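Local structure of probable LacI-family transcriptional regulator (Corynebacterium glutamicum ATCC 13032, 3BIL) at residues A184-T196 and K214-E226. The protein is probably a DNA-binding transcription factor of the LacI family that recognises cis-regulatory sequences, though its own function has not been established. Numbering follows the deposited sequence.
Sequences ALPIGYLSGPMDT and KIGEQLVFLGGYE
Pro193 lays CG over one face of the Tyr225 ring, a CH-pi contact 4.0 Å from the ring centroid and offset toward the rim. Asp195 meets the same ring at its edge, its carboxylate turned only 26° from the ring plane; Tyr225 OH donates to the syn lone pair of Asp195 OD1 at 2.7 Å. The phenol is thus fixed from two directions. Between this end and the other run the parallel strands 187-190 and 219-221, a worked example of the beta-alpha-beta crossover: helix 197-212 connects them, and Phe206 from that helix stacks on the Tyr189 ring. Tyr189 sits centrally in the pairing, its N donating to Leu219 O at 2.9 Å and its O receiving Phe221 N almost head-on (C=O...N 173°). On the sheet face of Leu190 and Phe221, which helix 227-239 covers, Leu190 CD1 lies 3.8 Å from Phe221 CB. Where the strands begin, Gln218 takes over the backbone's role: bent at chi2 (-69°), its amide brings OE1 2.9 Å from Ile187 N in a nearly straight bond, while NE2 donates to Gly216 O. Beside it, Ile215 CD1 approaches Leu185 CD2 to 3.7 Å and also meets Ile187 CD1. A side-chain amide therefore extends the backbone pairing at one end and a phenol-carboxylate bond ties the loops at the other, so polar bonds hold this edge of the periplasmic-binding-protein-like domain beyond the strands themselves.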
loop_
_atom_site.group_PDB
_atom_site.type_symbol
_atom_site.label_atom_id
_atom_site.label_comp_id
_atom_site.label_asym_id
_atom_site.label_seq_id
_atom_site.Cartn_x
_atom_site.Cartn_y
_atom_site.Cartn_z
ATOM N N ALA A 184 -12.960 21.309 19.348
ATOM C CA ALA A 184 -12.048 20.205 19.491
ATOM C C ALA A 184 -10.663 20.821 19.357
ATOM O O ALA A 184 -9.867 20.429 18.507
ATOM C CB ALA A 184 -12.318 19.158 18.416
ATOM N N LEU A 185 -10.396 21.818 20.201
ATOM C CA LEU A 185 -9.223 22.632 20.067
ATOM C C LEU A 185 -8.390 22.448 21.295
ATOM O O LEU A 185 -8.962 22.146 22.357
ATOM C CB LEU A 185 -9.617 24.106 19.989
ATOM C CG LEU A 185 -10.466 24.669 18.859
ATOM C CD1 LEU A 185 -10.575 26.220 19.094
ATOM C CD2 LEU A 185 -9.923 24.313 17.423
ATOM N N PRO A 186 -7.059 22.726 21.203
ATOM C CA PRO A 186 -6.294 23.141 20.017
ATOM C C PRO A 186 -5.955 22.033 19.050
ATOM O O PRO A 186 -5.901 20.854 19.430
ATOM C CB PRO A 186 -4.970 23.725 20.598
ATOM C CG PRO A 186 -4.903 23.305 21.976
ATOM C CD PRO A 186 -6.236 22.747 22.425
ATOM N N ILE A 187 -5.664 22.430 17.817
ATOM C CA ILE A 187 -5.344 21.511 16.783
ATOM C C ILE A 187 -3.824 21.430 16.622
ATOM O O ILE A 187 -3.144 22.454 16.492
ATOM C CB ILE A 187 -6.004 21.946 15.443
ATOM C CG1 ILE A 187 -7.517 22.122 15.622
ATOM C CG2 ILE A 187 -5.674 20.928 14.277
ATOM C CD1 ILE A 187 -8.224 22.890 14.497
ATOM N N GLY A 188 -3.294 20.206 16.633
ATOM C CA GLY A 188 -1.928 19.946 16.254
ATOM C C GLY A 188 -1.908 19.512 14.808
ATOM O O GLY A 188 -2.223 18.375 14.488
ATOM N N TYR A 189 -1.531 20.402 13.915
ATOM C CA TYR A 189 -1.470 20.036 12.518
ATOM C C TYR A 189 -0.088 19.509 12.236
ATOM O O TYR A 189 0.931 20.103 12.601
ATOM C CB TYR A 189 -1.815 21.203 11.605
ATOM C CG TYR A 189 -1.623 20.920 10.107
ATOM C CD1 TYR A 189 -2.639 20.330 9.357
ATOM C CD2 TYR A 189 -0.436 21.272 9.440
ATOM C CE1 TYR A 189 -2.484 20.076 8.032
ATOM C CE2 TYR A 189 -0.271 21.002 8.077
ATOM C CZ TYR A 189 -1.299 20.392 7.400
ATOM O OH TYR A 189 -1.201 20.120 6.077
ATOM N N LEU A 190 -0.062 18.361 11.591
ATOM C CA LEU A 190 1.163 17.662 11.386
ATOM C C LEU A 190 1.478 17.773 9.908
ATOM O O LEU A 190 0.936 17.058 9.075
ATOM C CB LEU A 190 1.033 16.225 11.925
ATOM C CG LEU A 190 2.262 15.322 11.910
ATOM C CD1 LEU A 190 3.191 15.751 13.008
ATOM C CD2 LEU A 190 1.918 13.849 12.077
ATOM N N SER A 191 2.339 18.727 9.600
ATOM C CA SER A 191 2.760 19.045 8.234
ATOM C C SER A 191 3.496 17.933 7.517
ATOM O O SER A 191 3.954 16.940 8.123
ATOM C CB SER A 191 3.662 20.283 8.282
ATOM O OG SER A 191 4.176 20.630 7.026
ATOM N N GLY A 192 3.588 18.108 6.209
ATOM C CA GLY A 192 4.460 17.309 5.375
ATOM C C GLY A 192 5.668 18.110 4.908
ATOM O O GLY A 192 5.773 19.320 5.173
ATOM N N PRO A 193 6.596 17.438 4.200
ATOM C CA PRO A 193 7.837 18.054 3.727
ATOM C C PRO A 193 7.573 19.434 3.146
ATOM O O PRO A 193 6.707 19.586 2.280
ATOM C CB PRO A 193 8.315 17.096 2.623
ATOM C CG PRO A 193 7.224 16.020 2.484
ATOM C CD PRO A 193 6.486 16.032 3.776
ATOM N N MET A 194 8.302 20.437 3.621
ATOM C CA MET A 194 8.091 21.804 3.143
ATOM C C MET A 194 8.741 22.078 1.789
ATOM O O MET A 194 8.584 23.166 1.216
ATOM C CB MET A 194 8.480 22.817 4.216
ATOM C CG MET A 194 7.490 22.800 5.414
ATOM S SD MET A 194 5.841 23.366 4.928
ATOM C CE MET A 194 6.263 25.033 4.414
ATOM N N ASP A 195 9.445 21.066 1.280
ATOM C CA ASP A 195 10.035 21.099 -0.064
ATOM C C ASP A 195 9.089 20.574 -1.170
ATOM O O ASP A 195 9.493 20.437 -2.333
ATOM C CB ASP A 195 11.357 20.318 -0.079
ATOM C CG ASP A 195 11.176 18.850 0.299
ATOM O OD1 ASP A 195 10.188 18.232 -0.153
ATOM O OD2 ASP A 195 12.022 18.308 1.049
ATOM N N THR A 196 7.843 20.266 -0.801
ATOM C CA THR A 196 6.816 19.870 -1.778
ATOM C C THR A 196 5.744 20.948 -1.889
ATOM O O THR A 196 5.413 21.611 -0.904
ATOM C CB THR A 196 6.210 18.442 -1.492
ATOM O OG1 THR A 196 5.804 18.310 -0.116
ATOM C CG2 THR A 196 7.238 17.380 -1.776
ATOM N N LYS A 214 -11.863 31.846 12.545
ATOM C CA LYS A 214 -11.551 32.639 13.765
ATOM C C LYS A 214 -11.345 31.782 15.010
ATOM O O LYS A 214 -12.060 31.954 16.002
ATOM C CB LYS A 214 -12.655 33.678 14.076
ATOM C CG LYS A 214 -13.174 34.513 12.881
ATOM C CD LYS A 214 -14.565 34.058 12.444
ATOM C CE LYS A 214 -15.678 34.651 13.348
ATOM N NZ LYS A 214 -16.743 33.638 13.643
ATOM N N ILE A 215 -10.383 30.859 14.954
ATOM C CA ILE A 215 -9.971 30.109 16.156
ATOM C C ILE A 215 -8.564 30.483 16.599
ATOM O O ILE A 215 -8.073 29.990 17.628
ATOM C CB ILE A 215 -10.123 28.550 16.006
ATOM C CG1 ILE A 215 -9.528 28.082 14.672
ATOM C CG2 ILE A 215 -11.583 28.192 16.138
ATOM C CD1 ILE A 215 -9.144 26.632 14.636
ATOM N N GLY A 216 -7.913 31.358 15.835
ATOM C CA GLY A 216 -6.585 31.780 16.228
ATOM C C GLY A 216 -5.569 30.732 15.833
ATOM O O GLY A 216 -5.937 29.628 15.381
ATOM N N GLU A 217 -4.290 31.095 15.996
ATOM C CA GLU A 217 -3.158 30.302 15.538
ATOM C C GLU A 217 -3.102 28.968 16.274
ATOM O O GLU A 217 -3.351 28.900 17.477
ATOM C CB GLU A 217 -1.856 31.086 15.678
ATOM C CG GLU A 217 -1.721 32.205 14.641
ATOM C CD GLU A 217 -0.619 33.240 14.972
ATOM O OE1 GLU A 217 0.228 33.526 14.073
ATOM O OE2 GLU A 217 -0.609 33.758 16.124
ATOM N N GLN A 218 -2.809 27.900 15.544
ATOM C CA GLN A 218 -2.816 26.557 16.176
ATOM C C GLN A 218 -1.412 25.994 16.231
ATOM O O GLN A 218 -0.482 26.659 15.789
ATOM C CB GLN A 218 -3.776 25.625 15.428
ATOM C CG GLN A 218 -5.152 26.174 15.372
ATOM C CD GLN A 218 -5.827 26.192 16.709
ATOM O OE1 GLN A 218 -5.691 25.264 17.475
ATOM N NE2 GLN A 218 -6.587 27.255 16.996
ATOM N N LEU A 219 -1.230 24.791 16.757
ATOM C CA LEU A 219 0.123 24.182 16.773
ATOM C C LEU A 219 0.463 23.537 15.447
ATOM O O LEU A 219 -0.378 22.919 14.866
ATOM C CB LEU A 219 0.197 23.161 17.852
ATOM C CG LEU A 219 -0.398 23.833 19.069
ATOM C CD1 LEU A 219 -0.593 22.838 20.163
ATOM C CD2 LEU A 219 0.528 24.964 19.500
ATOM N N VAL A 220 1.689 23.698 14.971
ATOM C CA VAL A 220 2.102 23.166 13.685
ATOM C C VAL A 220 3.416 22.428 13.859
ATOM O O VAL A 220 4.376 22.997 14.377
ATOM C CB VAL A 220 2.426 24.289 12.704
ATOM C CG1 VAL A 220 3.276 23.739 11.551
ATOM C CG2 VAL A 220 1.158 24.947 12.160
ATOM N N PHE A 221 3.477 21.176 13.427
ATOM C CA PHE A 221 4.753 20.473 13.350
ATOM C C PHE A 221 5.158 20.313 11.887
ATOM O O PHE A 221 4.343 19.893 11.061
ATOM C CB PHE A 221 4.664 19.113 14.037
ATOM C CG PHE A 221 5.986 18.399 14.128
ATOM C CD1 PHE A 221 6.739 18.439 15.321
ATOM C CD2 PHE A 221 6.505 17.691 13.005
ATOM C CE1 PHE A 221 8.016 17.753 15.412
ATOM C CE2 PHE A 221 7.741 17.041 13.069
ATOM C CZ PHE A 221 8.499 17.058 14.285
ATOM N N LEU A 222 6.393 20.659 11.549
ATOM C CA LEU A 222 6.851 20.498 10.154
ATOM C C LEU A 222 7.526 19.146 9.957
ATOM O O LEU A 222 8.707 19.001 10.217
ATOM C CB LEU A 222 7.775 21.633 9.706
ATOM C CG LEU A 222 7.265 23.051 9.955
ATOM C CD1 LEU A 222 8.343 24.087 9.583
ATOM C CD2 LEU A 222 5.967 23.327 9.184
ATOM N N GLY A 223 6.758 18.168 9.496
ATOM C CA GLY A 223 7.213 16.797 9.337
ATOM C C GLY A 223 7.999 16.597 8.057
ATOM O O GLY A 223 8.644 17.530 7.555
ATOM N N GLY A 224 7.943 15.378 7.532
ATOM C CA GLY A 224 8.828 14.973 6.451
ATOM C C GLY A 224 8.429 13.693 5.741
ATOM O O GLY A 224 7.420 13.652 5.035
ATOM N N TYR A 225 9.219 12.639 5.921
ATOM C CA TYR A 225 9.040 11.442 5.088
ATOM C C TYR A 225 8.720 10.131 5.840
ATOM O O TYR A 225 7.759 9.443 5.488
ATOM C CB TYR A 225 10.220 11.305 4.107
ATOM C CG TYR A 225 10.295 12.446 3.093
ATOM C CD1 TYR A 225 9.547 12.402 1.910
ATOM C CD2 TYR A 225 11.103 13.575 3.324
ATOM C CE1 TYR A 225 9.601 13.450 0.967
ATOM C CE2 TYR A 225 11.172 14.637 2.386
ATOM C CZ TYR A 225 10.413 14.562 1.208
ATOM O OH TYR A 225 10.448 15.583 0.267
ATOM N N GLU A 226 9.501 9.818 6.883
ATOM C CA GLU A 226 9.326 8.593 7.689
ATOM C C GLU A 226 8.074 8.584 8.549
ATOM O O GLU A 226 7.617 9.615 9.049
ATOM C CB GLU A 226 10.530 8.336 8.618
ATOM C CG GLU A 226 11.807 7.855 7.921
ATOM C CD GLU A 226 12.435 8.922 7.020
ATOM O OE1 GLU A 226 12.191 10.139 7.243
ATOM O OE2 GLU A 226 13.174 8.543 6.075
#